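Local coordinates for ferric vibriobactin ABC transporter, periplasmic ferric vibriobactin-binding protein (Vibrio cholerae, PDB 3R5T), which binds iron-loaded vibriobactin in the periplasm and probably delivers this siderophore complex to its ABC transporter for iron uptake, at residues T32-L37 / E57-L62; Q121-L126 / F268-F273; G264-R269 / A275-N280. All blocks are in the same frame, centred on the assembly; numbering follows the deposited sequence.

Contact 1: T32-L37 / E57-L62; sequences TVTGTL and EQWRKL
With chi1 at 52°, CG of Trp-59 stands between its own backbone N and carbonyl carbon, and this turn lays the indole broadside against helix 31-39. On the helix, chi1 of -61° sets CG2 of Thr-34 anti to the backbone N, so that the methyl meets the benzo part of the indole while OG1 turns to hydrogen-bond with Ser-28 and Ser-47. The evidence for an approach over the face is direct: Thr-34 CG2 lies 4.1 Å from the centroid of the Trp-59 six-membered ring, and Gly-35 CA sits 3.6 Å from the centroid of the five-membered ring, 26° off its normal. Both are CH-pi contacts on the same face. The closest pair is Gly-35 CA and Trp-59 NE1 at 3.4 Å, an approach so close because glycine has no side chain on this side of the helix.

No direct hydrogen bond crosses between the segments, yet the indole N-H is satisfied. Trp-59 NE1 donates to a water at 2.8 Å, and the same water lies 2.8 Å from Thr-32 O, to which it can donate, with a weak bond from Gly-35 N. Trp-59 is also the N-cap residue of helix 60-65, and its ring meets that of Phe-55. The chemistry is therefore mainly apolar, a buried indole face on the Thr-34 methyl and the Gly-35 backbone, with one water taking the indole N-H; it joins helix 60-65 to the helix whose Thr-32 belongs to the vibriobactin pocket.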
loop_
_atom_site.group_PDB
_atom_site.type_symbol
_atom_site.label_atom_id
_atom_site.label_comp_id
_atom_site.label_asym_id
_atom_site.label_seq_id
_atom_site.Cartn_x
_atom_site.Cartn_y
_atom_site.Cartn_z
ATOM N N THR A 32 -2.637 -4.630 -5.835
ATOM C CA THR A 32 -2.434 -3.990 -4.524
ATOM C C THR A 32 -3.035 -4.808 -3.392
ATOM O O THR A 32 -2.431 -4.946 -2.345
ATOM C CB THR A 32 -3.025 -2.568 -4.455
ATOM O OG1 THR A 32 -2.395 -1.759 -5.443
ATOM C CG2 THR A 32 -2.776 -1.941 -3.084
ATOM N N VAL A 33 -4.221 -5.367 -3.605
ATOM C CA VAL A 33 -4.914 -6.026 -2.510
ATOM C C VAL A 33 -4.292 -7.379 -2.212
ATOM O O VAL A 33 -4.401 -7.884 -1.097
ATOM C CB VAL A 33 -6.376 -6.197 -2.857
ATOM C CG1 VAL A 33 -7.093 -7.034 -1.805
ATOM C CG2 VAL A 33 -7.017 -4.823 -2.988
ATOM N N THR A 34 -3.633 -7.969 -3.208
ATOM C CA THR A 34 -3.093 -9.324 -3.040
ATOM C C THR A 34 -2.078 -9.441 -1.891
ATOM O O THR A 34 -2.048 -10.441 -1.166
ATOM C CB THR A 34 -2.539 -9.811 -4.377
ATOM O OG1 THR A 34 -3.619 -9.830 -5.307
ATOM C CG2 THR A 34 -1.954 -11.205 -4.267
ATOM N N GLY A 35 -1.256 -8.413 -1.719
ATOM C CA GLY A 35 -0.314 -8.407 -0.617
ATOM C C GLY A 35 -0.978 -8.578 0.751
ATOM O O GLY A 35 -0.463 -9.289 1.609
ATOM N N THR A 36 -2.136 -7.951 0.935
ATOM C CA THR A 36 -2.827 -8.042 2.210
ATOM C C THR A 36 -3.558 -9.372 2.362
ATOM O O THR A 36 -3.617 -9.932 3.467
ATOM C CB THR A 36 -3.705 -6.796 2.435
ATOM O OG1 THR A 36 -2.832 -5.658 2.539
ATOM C CG2 THR A 36 -4.514 -6.915 3.734
ATOM N N LEU A 37 -4.079 -9.903 1.257
ATOM C CA LEU A 37 -4.622 -11.259 1.289
ATOM C C LEU A 37 -3.531 -12.243 1.738
ATOM O O LEU A 37 -3.763 -13.102 2.602
ATOM C CB LEU A 37 -5.216 -11.668 -0.064
ATOM C CG LEU A 37 -6.521 -10.947 -0.421
ATOM C CD1 LEU A 37 -6.803 -11.076 -1.897
ATOM C CD2 LEU A 37 -7.691 -11.483 0.371
ATOM N N GLU A 57 7.341 -6.970 -5.679
ATOM C CA GLU A 57 8.507 -7.765 -5.296
ATOM C C GLU A 57 8.553 -8.144 -3.822
ATOM O O GLU A 57 9.129 -9.168 -3.463
ATOM C CB GLU A 57 9.799 -7.033 -5.688
ATOM C CG GLU A 57 11.052 -7.879 -5.562
ATOM C CD GLU A 57 11.083 -9.097 -6.489
ATOM O OE1 GLU A 57 10.270 -9.198 -7.436
ATOM O OE2 GLU A 57 11.943 -9.966 -6.254
ATOM N N GLN A 58 7.948 -7.328 -2.969
ATOM C CA GLN A 58 7.952 -7.659 -1.547
ATOM C C GLN A 58 7.277 -9.003 -1.228
ATOM O O GLN A 58 7.569 -9.601 -0.183
ATOM C CB GLN A 58 7.332 -6.543 -0.705
ATOM C CG GLN A 58 5.856 -6.256 -1.011
ATOM C CD GLN A 58 5.655 -5.167 -2.030
ATOM O OE1 GLN A 58 6.551 -4.884 -2.852
ATOM N NE2 GLN A 58 4.474 -4.534 -2.006
ATOM N N TRP A 59 6.346 -9.438 -2.084
ATOM C CA TRP A 59 5.613 -10.696 -1.846
ATOM C C TRP A 59 5.616 -11.686 -3.011
ATOM O O TRP A 59 5.035 -12.764 -2.900
ATOM C CB TRP A 59 4.171 -10.469 -1.321
ATOM C CG TRP A 59 3.309 -9.540 -2.124
ATOM C CD1 TRP A 59 2.981 -8.258 -1.804
ATOM C CD2 TRP A 59 2.653 -9.828 -3.366
ATOM N NE1 TRP A 59 2.168 -7.716 -2.766
ATOM C CE2 TRP A 59 1.948 -8.658 -3.740
ATOM C CE3 TRP A 59 2.580 -10.954 -4.191
ATOM C CZ2 TRP A 59 1.183 -8.588 -4.901
ATOM C CZ3 TRP A 59 1.822 -10.880 -5.334
ATOM C CH2 TRP A 59 1.134 -9.710 -5.680
ATOM N N ARG A 60 6.294 -11.340 -4.099
ATOM C CA ARG A 60 6.321 -12.209 -5.274
ATOM C C ARG A 60 6.720 -13.646 -4.946
ATOM O O ARG A 60 6.042 -14.593 -5.351
ATOM C CB ARG A 60 7.257 -11.654 -6.353
ATOM C CG ARG A 60 7.286 -12.493 -7.647
ATOM C CD ARG A 60 8.321 -11.972 -8.629
ATOM N NE ARG A 60 9.647 -11.858 -8.026
ATOM C CZ ARG A 60 10.512 -12.860 -7.917
ATOM N NH1 ARG A 60 10.211 -14.074 -8.375
ATOM N NH2 ARG A 60 11.689 -12.643 -7.353
ATOM N N LYS A 61 7.829 -13.813 -4.235
ATOM C CA LYS A 61 8.323 -15.160 -3.969
ATOM C C LYS A 61 7.348 -15.960 -3.104
ATOM O O LYS A 61 7.181 -17.167 -3.318
ATOM C CB LYS A 61 9.705 -15.121 -3.311
ATOM C CG LYS A 61 10.772 -14.534 -4.218
ATOM C CD LYS A 61 12.164 -14.660 -3.607
ATOM C CE LYS A 61 12.295 -13.836 -2.337
ATOM N NZ LYS A 61 12.120 -12.370 -2.580
ATOM N N LEU A 62 6.705 -15.298 -2.142
ATOM C CA LEU A 62 5.673 -15.936 -1.342
ATOM C C LEU A 62 4.466 -16.346 -2.200
ATOM O O LEU A 62 3.931 -17.441 -2.047
ATOM C CB LEU A 62 5.243 -15.019 -0.185
ATOM C CG LEU A 62 4.202 -15.604 0.771
ATOM C CD1 LEU A 62 4.758 -16.829 1.474
ATOM C CD2 LEU A 62 3.761 -14.563 1.784
HETATM O O HOH W 1 0.220 -5.751 -2.582
#

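Contact 2: Q121-L126 / F268-F273; sequences QTWQSL and FRIDLF. With VBN ((4S,5R)-N-{3-[(2,3-dihydroxybenzoyl)amino]propyl}-2-(2,3-dihydroxyphenyl)-N-[3-({[(4S,5R)-2-(2,3-dihydroxyphenyl)-5-met hyl-4,5-dihydro-1,3-oxazol-4-yl]carbonyl}amino)propyl]-5-methyl-4,5-dihydro-1,3-oxazole-4-carboxamide), chain B.
This is a buried apolar contact between the starts of two helices, 123-134 and 272-286, in which one tryptophan lies across the N-terminal end of the other helix. Trp-123 and Asp-271 come nearest in the backbone, their CA atoms 5.5 Å apart. Above one face of the indole run Asp-271 C and Leu-272 N; Leu-272 CB stands 4.2 Å from the centroid of the Trp-123 six-membered ring, only 10° off the normal, a CH-pi contact nearly over the ring centre. Leu-272 CG is anti to its backbone N (chi1 172°), and from there CD1 reaches Trp-123 CZ2 at 3.8 Å. At the other end of the indole, Ile-270 CG2 touches Trp-123 CD1 at 3.7 Å.

Both helices begin with a side-chain cap. Thr-122 OG1 accepts from Ser-125 N at 2.9 Å; Asp-271 OD2 accepts weakly from Phe-273 N and more firmly from Ser-274 N. Just upstream, Arg-269 NH1 donates to the vibriobactin oxygen OAF at 2.8 Å, with a nearly straight bond of 166°. Around the contact, Phe-147 of helix 137-155 meets Trp-123 edge-to-face and touches Leu-272, while helix 31-39 packs on Leu-272 through Ala-39 and helix 185-192 on Ile-270.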
loop_
_atom_site.group_PDB
_atom_site.type_symbol
_atom_site.label_atom_id
_atom_site.label_comp_id
_atom_site.label_asym_id
_atom_site.label_seq_id
_atom_site.Cartn_x
_atom_site.Cartn_y
_atom_site.Cartn_z
ATOM N N GLN A 121 -6.989 3.805 3.712
ATOM C CA GLN A 121 -6.883 3.100 4.980
ATOM C C GLN A 121 -5.517 2.458 5.127
ATOM O O GLN A 121 -4.773 2.287 4.172
ATOM C CB GLN A 121 -8.036 2.106 5.204
ATOM C CG GLN A 121 -8.188 1.093 4.103
ATOM C CD GLN A 121 -9.379 0.128 4.298
ATOM O OE1 GLN A 121 -9.764 -0.198 5.421
ATOM N NE2 GLN A 121 -9.961 -0.322 3.193
ATOM N N THR A 122 -5.153 2.181 6.364
ATOM C CA THR A 122 -3.918 1.474 6.651
ATOM C C THR A 122 -3.987 0.072 6.054
ATOM O O THR A 122 -5.074 -0.425 5.762
ATOM C CB THR A 122 -3.712 1.335 8.149
ATOM O OG1 THR A 122 -4.842 0.667 8.712
ATOM C CG2 THR A 122 -3.602 2.695 8.809
ATOM N N TRP A 123 -2.851 -0.597 5.920
ATOM C CA TRP A 123 -2.921 -1.998 5.527
ATOM C C TRP A 123 -3.696 -2.807 6.586
ATOM O O TRP A 123 -4.409 -3.748 6.240
ATOM C CB TRP A 123 -1.539 -2.605 5.206
ATOM C CG TRP A 123 -0.668 -2.917 6.383
ATOM C CD1 TRP A 123 0.390 -2.176 6.851
ATOM C CD2 TRP A 123 -0.749 -4.069 7.216
ATOM N NE1 TRP A 123 0.965 -2.803 7.927
ATOM C CE2 TRP A 123 0.277 -3.962 8.184
ATOM C CE3 TRP A 123 -1.611 -5.178 7.263
ATOM C CZ2 TRP A 123 0.480 -4.937 9.165
ATOM C CZ3 TRP A 123 -1.413 -6.136 8.243
ATOM C CH2 TRP A 123 -0.384 -6.009 9.187
ATOM N N GLN A 124 -3.562 -2.439 7.858
ATOM C CA GLN A 124 -4.263 -3.144 8.912
ATOM C C GLN A 124 -5.769 -3.052 8.743
ATOM O O GLN A 124 -6.477 -4.058 8.923
ATOM C CB GLN A 124 -3.858 -2.593 10.275
ATOM C CG GLN A 124 -2.402 -2.875 10.652
ATOM C CD GLN A 124 -1.456 -1.728 10.344
ATOM O OE1 GLN A 124 -1.543 -1.055 9.298
ATOM N NE2 GLN A 124 -0.521 -1.514 11.252
ATOM N N SER A 125 -6.270 -1.867 8.421
ATOM C CA SER A 125 -7.701 -1.671 8.228
ATOM C C SER A 125 -8.199 -2.492 7.036
ATOM O O SER A 125 -9.273 -3.098 7.074
ATOM C CB SER A 125 -7.999 -0.187 8.033
ATOM O OG SER A 125 -9.377 0.040 7.801
ATOM N N LEU A 126 -7.413 -2.510 5.966
ATOM C CA LEU A 126 -7.765 -3.321 4.816
ATOM C C LEU A 126 -7.746 -4.805 5.212
ATOM O O LEU A 126 -8.633 -5.559 4.829
ATOM C CB LEU A 126 -6.780 -3.047 3.693
ATOM C CG LEU A 126 -7.018 -3.829 2.401
ATOM C CD1 LEU A 126 -8.335 -3.404 1.764
ATOM C CD2 LEU A 126 -5.854 -3.657 1.412
ATOM N N PHE A 268 6.368 1.150 -2.991
ATOM C CA PHE A 268 5.314 1.780 -3.784
ATOM C C PHE A 268 3.925 1.625 -3.126
ATOM O O PHE A 268 3.232 2.619 -2.898
ATOM C CB PHE A 268 5.305 1.297 -5.246
ATOM C CG PHE A 268 4.226 1.928 -6.055
ATOM C CD1 PHE A 268 4.287 3.287 -6.360
ATOM C CD2 PHE A 268 3.139 1.193 -6.468
ATOM C CE1 PHE A 268 3.283 3.906 -7.074
ATOM C CE2 PHE A 268 2.119 1.805 -7.186
ATOM C CZ PHE A 268 2.196 3.170 -7.485
ATOM N N ARG A 269 3.537 0.394 -2.816
ATOM C CA ARG A 269 2.295 0.141 -2.076
ATOM C C ARG A 269 2.651 -0.466 -0.733
ATOM O O ARG A 269 3.694 -1.143 -0.606
ATOM C CB ARG A 269 1.392 -0.820 -2.852
ATOM C CG ARG A 269 0.680 -0.222 -4.063
ATOM C CD ARG A 269 -0.344 0.810 -3.685
ATOM N NE ARG A 269 -1.376 1.007 -4.710
ATOM C CZ ARG A 269 -1.420 2.027 -5.561
ATOM N NH1 ARG A 269 -0.494 2.981 -5.534
ATOM N NH2 ARG A 269 -2.416 2.115 -6.435
ATOM N N ILE A 270 1.799 -0.223 0.264
ATOM C CA ILE A 270 2.036 -0.701 1.624
ATOM C C ILE A 270 1.222 -1.943 1.951
ATOM O O ILE A 270 -0.010 -1.939 1.898
ATOM C CB ILE A 270 1.677 0.368 2.665
ATOM C CG1 ILE A 270 2.495 1.644 2.424
ATOM C CG2 ILE A 270 1.883 -0.206 4.070
ATOM C CD1 ILE A 270 3.978 1.412 2.484
ATOM N N ASP A 271 1.918 -3.024 2.254
ATOM C CA ASP A 271 1.286 -4.211 2.801
ATOM C C ASP A 271 2.203 -4.666 3.939
ATOM O O ASP A 271 3.224 -4.035 4.202
ATOM C CB ASP A 271 1.087 -5.268 1.700
ATOM C CG ASP A 271 2.344 -5.530 0.935
ATOM O OD1 ASP A 271 2.342 -5.363 -0.303
ATOM O OD2 ASP A 271 3.341 -5.921 1.583
ATOM N N LEU A 272 1.856 -5.743 4.623
ATOM C CA LEU A 272 2.677 -6.224 5.730
ATOM C C LEU A 272 4.137 -6.394 5.311
ATOM O O LEU A 272 5.052 -6.039 6.057
ATOM C CB LEU A 272 2.147 -7.560 6.219
ATOM C CG LEU A 272 3.034 -8.256 7.250
ATOM C CD1 LEU A 272 3.201 -7.447 8.545
ATOM C CD2 LEU A 272 2.467 -9.653 7.542
ATOM N N PHE A 273 4.349 -6.912 4.101
ATOM C CA PHE A 273 5.690 -7.234 3.658
ATOM C C PHE A 273 6.511 -6.001 3.340
ATOM O O PHE A 273 7.657 -5.878 3.799
ATOM C CB PHE A 273 5.600 -8.228 2.502
ATOM C CG PHE A 273 4.713 -9.389 2.834
ATOM C CD1 PHE A 273 3.413 -9.456 2.364
ATOM C CD2 PHE A 273 5.159 -10.366 3.708
ATOM C CE1 PHE A 273 2.592 -10.525 2.722
ATOM C CE2 PHE A 273 4.345 -11.429 4.064
ATOM C CZ PHE A 273 3.064 -11.507 3.572
HETATM C C VBN B . 0.623 6.183 -12.755
HETATM N N VBN B . -1.264 4.795 -11.787
HETATM O O VBN B . 0.084 7.209 -12.501
HETATM C CA VBN B . -0.119 4.856 -12.680
HETATM C CB VBN B . -0.770 4.407 -14.042
HETATM C CAB VBN B . 5.040 -0.642 -9.908
HETATM O OAC VBN B . 3.369 8.937 -8.827
HETATM O OAD VBN B . 3.025 1.572 -13.376
HETATM O OAF VBN B . -0.923 4.905 -7.582
HETATM O OAG VBN B . -5.284 6.195 -8.737
HETATM O OAH VBN B . -2.349 2.861 -9.324
HETATM O OAI VBN B . 0.464 5.995 -9.575
HETATM O OAJ VBN B . -2.845 5.613 -9.791
HETATM O OAK VBN B . 0.252 2.914 -10.102
HETATM C CAL VBN B . 1.136 7.361 -5.655
HETATM C CAM VBN B . -6.089 5.615 -12.329
HETATM C CAN VBN B . -1.453 -0.742 -9.143
HETATM C CAO VBN B . 0.174 6.331 -5.929
HETATM C CAP VBN B . -6.262 5.899 -10.944
HETATM C CAQ VBN B . -2.233 0.455 -9.022
HETATM C CAR VBN B . 1.891 7.963 -6.727
HETATM C CAS VBN B . -4.815 5.345 -12.850
HETATM C CAT VBN B . -0.117 -0.690 -9.618
HETATM C CAU VBN B . 3.400 8.142 -12.607
HETATM C CAV VBN B . 4.117 5.022 -14.004
HETATM C CAW VBN B . 2.608 8.910 -11.536
HETATM C CAX VBN B . 4.849 3.666 -14.133
HETATM C CAY VBN B . 2.560 7.466 -13.692
HETATM C CAZ VBN B . 2.610 4.918 -13.715
HETATM N NBB VBN B . 1.993 8.114 -10.476
HETATM N NBC VBN B . 4.850 2.952 -12.858
HETATM N NBD VBN B . 2.593 1.789 -10.413
HETATM O OBF VBN B . 2.590 -0.553 -10.510
HETATM C CBG VBN B . 2.461 8.239 -9.115
HETATM C CBH VBN B . 3.848 1.919 -12.579
HETATM C CBJ VBN B . -2.373 5.245 -12.587
HETATM C CBK VBN B . -0.027 5.905 -7.274
HETATM C CBL VBN B . -5.148 5.919 -10.085
HETATM C CBM VBN B . -1.648 1.668 -9.377
HETATM C CBN VBN B . 0.679 6.475 -8.292
HETATM C CBO VBN B . -3.942 5.662 -10.595
HETATM C CBP VBN B . -0.359 1.711 -9.835
HETATM C CBQ VBN B . 1.682 7.547 -8.002
HETATM C CBR VBN B . -3.768 5.341 -12.020
HETATM C CBS VBN B . 0.445 0.489 -9.938
HETATM C CBU VBN B . 3.981 -0.157 -10.882
HETATM C CBW VBN B . 1.810 0.601 -10.555
HETATM C CBX VBN B . 3.817 1.423 -11.139
HETATM N NBY VBN B . 1.960 6.177 -13.336
HETATM O OG1 VBN B . -2.179 4.894 -13.939
HETATM C CG2 VBN B . -0.533 2.984 -14.523
#

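Contact 3: G264-R269 / A275-N280; sequences GENSFR and AREIIN. With VBN ((4S,5R)-N-{3-[(2,3-dihydroxybenzoyl)amino]propyl}-2-(2,3-dihydroxyphenyl)-N-[3-({[(4S,5R)-2-(2,3-dihydroxyphenyl)-5-met hyl-4,5-dihydro-1,3-oxazol-4-yl]carbonyl}amino)propyl]-5-methyl-4,5-dihydro-1,3-oxazole-4-carboxamide), chain B.
The loop between strand 260-264 and helix 272-286 folds back on that helix, where Asn-266 and Ser-267 meet Glu-277 and Ile-278. Asn-266 ND2 donates to Glu-277 OE2 at 3.0 Å, exactly in the amide plane and on the syn lone pair of the carboxylate; a second, weak bond goes to OE1. The amide and carboxylate planes stand 68° apart, so the amide approaches twisted against the carboxylate. A type I beta turn from Gly-264 to Ser-267 presents Asn-266 and Ser-267, closed by Ser-267 N to Gly-264 O. The same carbonyl also accepts from Ser-267 OG at 2.7 Å; the hydroxyl is placed there by chi1 of 63°, between the backbone N and carbonyl carbon. Water adds a further bridge, accepting from Asn-266 N and donating to Glu-277 OE1 at 2.8 Å. Deeper in, Ser-267 CB rests on Ile-278 CD1 at 3.7 Å. Beyond the turn, the loop carries Phe-268 into the vibriobactin pocket, with CZ 3.3 Å from NBD of the siderophore.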
loop_
_atom_site.group_PDB
_atom_site.type_symbol
_atom_site.label_atom_id
_atom_site.label_comp_id
_atom_site.label_asym_id
_atom_site.label_seq_id
_atom_site.Cartn_x
_atom_site.Cartn_y
_atom_site.Cartn_z
ATOM N N GLY A 264 12.402 2.880 0.102
ATOM C CA GLY A 264 12.853 1.546 -0.245
ATOM C C GLY A 264 12.351 1.107 -1.604
ATOM O O GLY A 264 11.319 1.588 -2.074
ATOM N N GLU A 265 13.050 0.168 -2.227
ATOM C CA GLU A 265 12.703 -0.253 -3.573
ATOM C C GLU A 265 11.279 -0.805 -3.671
ATOM O O GLU A 265 10.634 -0.673 -4.701
ATOM C CB GLU A 265 13.710 -1.297 -4.078
ATOM C CG GLU A 265 13.774 -2.570 -3.233
ATOM C CD GLU A 265 14.943 -3.475 -3.598
ATOM O OE1 GLU A 265 15.484 -3.343 -4.720
ATOM O OE2 GLU A 265 15.316 -4.323 -2.756
ATOM N N ASN A 266 10.778 -1.407 -2.591
ATOM C CA ASN A 266 9.465 -2.050 -2.642
ATOM C C ASN A 266 8.346 -1.259 -1.963
ATOM O O ASN A 266 7.270 -1.812 -1.677
ATOM C CB ASN A 266 9.524 -3.455 -2.040
ATOM C CG ASN A 266 10.421 -4.395 -2.820
ATOM O OD1 ASN A 266 10.666 -4.216 -4.015
ATOM N ND2 ASN A 266 10.874 -5.436 -2.156
ATOM N N SER A 267 8.569 0.037 -1.751
ATOM C CA SER A 267 7.672 0.857 -0.938
ATOM C C SER A 267 6.537 1.511 -1.718
ATOM O O SER A 267 5.843 2.368 -1.171
ATOM C CB SER A 267 8.466 1.924 -0.178
ATOM O OG SER A 267 9.101 2.832 -1.078
ATOM N N PHE A 268 6.368 1.150 -2.991
ATOM C CA PHE A 268 5.314 1.780 -3.784
ATOM C C PHE A 268 3.925 1.625 -3.126
ATOM O O PHE A 268 3.232 2.619 -2.898
ATOM C CB PHE A 268 5.305 1.297 -5.246
ATOM C CG PHE A 268 4.226 1.928 -6.055
ATOM C CD1 PHE A 268 4.287 3.287 -6.360
ATOM C CD2 PHE A 268 3.139 1.193 -6.468
ATOM C CE1 PHE A 268 3.283 3.906 -7.074
ATOM C CE2 PHE A 268 2.119 1.805 -7.186
ATOM C CZ PHE A 268 2.196 3.170 -7.485
ATOM N N ARG A 269 3.537 0.394 -2.816
ATOM C CA ARG A 269 2.295 0.141 -2.076
ATOM C C ARG A 269 2.651 -0.466 -0.733
ATOM O O ARG A 269 3.694 -1.143 -0.606
ATOM C CB ARG A 269 1.392 -0.820 -2.852
ATOM C CG ARG A 269 0.680 -0.222 -4.063
ATOM C CD ARG A 269 -0.344 0.810 -3.685
ATOM N NE ARG A 269 -1.376 1.007 -4.710
ATOM C CZ ARG A 269 -1.420 2.027 -5.561
ATOM N NH1 ARG A 269 -0.494 2.981 -5.534
ATOM N NH2 ARG A 269 -2.416 2.115 -6.435
ATOM N N ALA A 275 5.810 -3.038 4.453
ATOM C CA ALA A 275 5.849 -2.299 5.717
ATOM C C ALA A 275 7.024 -2.774 6.570
ATOM O O ALA A 275 7.756 -1.963 7.147
ATOM C CB ALA A 275 4.519 -2.452 6.488
ATOM N N ARG A 276 7.215 -4.088 6.643
ATOM C CA ARG A 276 8.375 -4.619 7.359
ATOM C C ARG A 276 9.683 -4.099 6.766
ATOM O O ARG A 276 10.592 -3.709 7.503
ATOM C CB ARG A 276 8.383 -6.140 7.317
ATOM C CG ARG A 276 7.461 -6.795 8.314
ATOM C CD ARG A 276 7.459 -8.299 8.120
ATOM N NE ARG A 276 6.588 -8.930 9.101
ATOM C CZ ARG A 276 6.043 -10.132 8.962
ATOM N NH1 ARG A 276 6.273 -10.852 7.870
ATOM N NH2 ARG A 276 5.261 -10.615 9.918
ATOM N N GLU A 277 9.794 -4.113 5.444
ATOM C CA GLU A 277 11.018 -3.648 4.810
ATOM C C GLU A 277 11.264 -2.182 5.174
ATOM O O GLU A 277 12.384 -1.791 5.501
ATOM C CB GLU A 277 10.944 -3.801 3.285
ATOM C CG GLU A 277 10.920 -5.245 2.802
ATOM C CD GLU A 277 11.106 -5.362 1.292
ATOM O OE1 GLU A 277 11.831 -4.529 0.705
ATOM O OE2 GLU A 277 10.551 -6.306 0.701
ATOM N N ILE A 278 10.218 -1.370 5.085
ATOM C CA ILE A 278 10.309 0.054 5.403
ATOM C C ILE A 278 10.733 0.316 6.850
ATOM O O ILE A 278 11.631 1.119 7.100
ATOM C CB ILE A 278 8.990 0.782 5.097
ATOM C CG1 ILE A 278 8.707 0.730 3.599
ATOM C CG2 ILE A 278 9.037 2.218 5.594
ATOM C CD1 ILE A 278 7.272 1.095 3.180
ATOM N N ILE A 279 10.095 -0.355 7.801
ATOM C CA ILE A 279 10.461 -0.208 9.197
ATOM C C ILE A 279 11.888 -0.684 9.430
ATOM O O ILE A 279 12.643 -0.035 10.162
ATOM C CB ILE A 279 9.464 -0.963 10.104
ATOM C CG1 ILE A 279 8.057 -0.381 9.920
ATOM C CG2 ILE A 279 9.876 -0.887 11.571
ATOM C CD1 ILE A 279 7.998 1.141 9.916
ATOM N N ASN A 280 12.275 -1.792 8.797
ATOM C CA ASN A 280 13.661 -2.261 8.894
ATOM C C ASN A 280 14.624 -1.168 8.445
ATOM O O ASN A 280 15.667 -0.965 9.067
ATOM C CB ASN A 280 13.891 -3.526 8.064
ATOM C CG ASN A 280 13.342 -4.786 8.727
ATOM O OD1 ASN A 280 12.959 -4.789 9.902
ATOM N ND2 ASN A 280 13.306 -5.879 7.958
HETATM C C VBN B . 0.623 6.183 -12.755
HETATM N N VBN B . -1.264 4.795 -11.787
HETATM O O VBN B . 0.084 7.209 -12.501
HETATM C CA VBN B . -0.119 4.856 -12.680
HETATM C CB VBN B . -0.770 4.407 -14.042
HETATM C CAB VBN B . 5.040 -0.642 -9.908
HETATM O OAC VBN B . 3.369 8.937 -8.827
HETATM O OAD VBN B . 3.025 1.572 -13.376
HETATM O OAF VBN B . -0.923 4.905 -7.582
HETATM O OAG VBN B . -5.284 6.195 -8.737
HETATM O OAH VBN B . -2.349 2.861 -9.324
HETATM O OAI VBN B . 0.464 5.995 -9.575
HETATM O OAJ VBN B . -2.845 5.613 -9.791
HETATM O OAK VBN B . 0.252 2.914 -10.102
HETATM C CAL VBN B . 1.136 7.361 -5.655
HETATM C CAM VBN B . -6.089 5.615 -12.329
HETATM C CAN VBN B . -1.453 -0.742 -9.143
HETATM C CAO VBN B . 0.174 6.331 -5.929
HETATM C CAP VBN B . -6.262 5.899 -10.944
HETATM C CAQ VBN B . -2.233 0.455 -9.022
HETATM C CAR VBN B . 1.891 7.963 -6.727
HETATM C CAS VBN B . -4.815 5.345 -12.850
HETATM C CAT VBN B . -0.117 -0.690 -9.618
HETATM C CAU VBN B . 3.400 8.142 -12.607
HETATM C CAV VBN B . 4.117 5.022 -14.004
HETATM C CAW VBN B . 2.608 8.910 -11.536
HETATM C CAX VBN B . 4.849 3.666 -14.133
HETATM C CAY VBN B . 2.560 7.466 -13.692
HETATM C CAZ VBN B . 2.610 4.918 -13.715
HETATM N NBB VBN B . 1.993 8.114 -10.476
HETATM N NBC VBN B . 4.850 2.952 -12.858
HETATM N NBD VBN B . 2.593 1.789 -10.413
HETATM O OBF VBN B . 2.590 -0.553 -10.510
HETATM C CBG VBN B . 2.461 8.239 -9.115
HETATM C CBH VBN B . 3.848 1.919 -12.579
HETATM C CBJ VBN B . -2.373 5.245 -12.587
HETATM C CBK VBN B . -0.027 5.905 -7.274
HETATM C CBL VBN B . -5.148 5.919 -10.085
HETATM C CBM VBN B . -1.648 1.668 -9.377
HETATM C CBN VBN B . 0.679 6.475 -8.292
HETATM C CBO VBN B . -3.942 5.662 -10.595
HETATM C CBP VBN B . -0.359 1.711 -9.835
HETATM C CBQ VBN B . 1.682 7.547 -8.002
HETATM C CBR VBN B . -3.768 5.341 -12.020
HETATM C CBS VBN B . 0.445 0.489 -9.938
HETATM C CBU VBN B . 3.981 -0.157 -10.882
HETATM C CBW VBN B . 1.810 0.601 -10.555
HETATM C CBX VBN B . 3.817 1.423 -11.139
HETATM N NBY VBN B . 1.960 6.177 -13.336
HETATM O OG1 VBN B . -2.179 4.894 -13.939
HETATM C CG2 VBN B . -0.533 2.984 -14.523
HETATM O O HOH W 2 13.885 -5.815 -1.012
HETATM O O HOH W 3 14.053 -3.326 -0.146
HETATM O O HOH W 4 11.617 -1.778 0.234
#

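In the fold
Contact 1 closes first along the chain, and contacts 2 and 3 follow, sharing Phe-268 and Arg-269 and both using helix 272-286. Their centres lie about 10 Å (1 and 2), 12 Å (1 and 3) and 11 Å (2 and 3) apart. Contact 1 belongs to the half built on the parallel sheet of strand 26-28; contact 3 begins at edge strand 260-264 of the mixed sheet, and contact 2 lies between the two halves. Probable hydrogen bonds tie contact 1 to the others: Gln-58 NE2 to Asp-271 OD1 and Thr-32 OG1 to Arg-269 NE; contacts 2 and 3 meet by packing of Ile-270 on Ile-278. The 264-273 stretch thus connects both halves beside the bound siderophore, consistent with a two-lobed periplasmic binding protein holding its ligand between lobes.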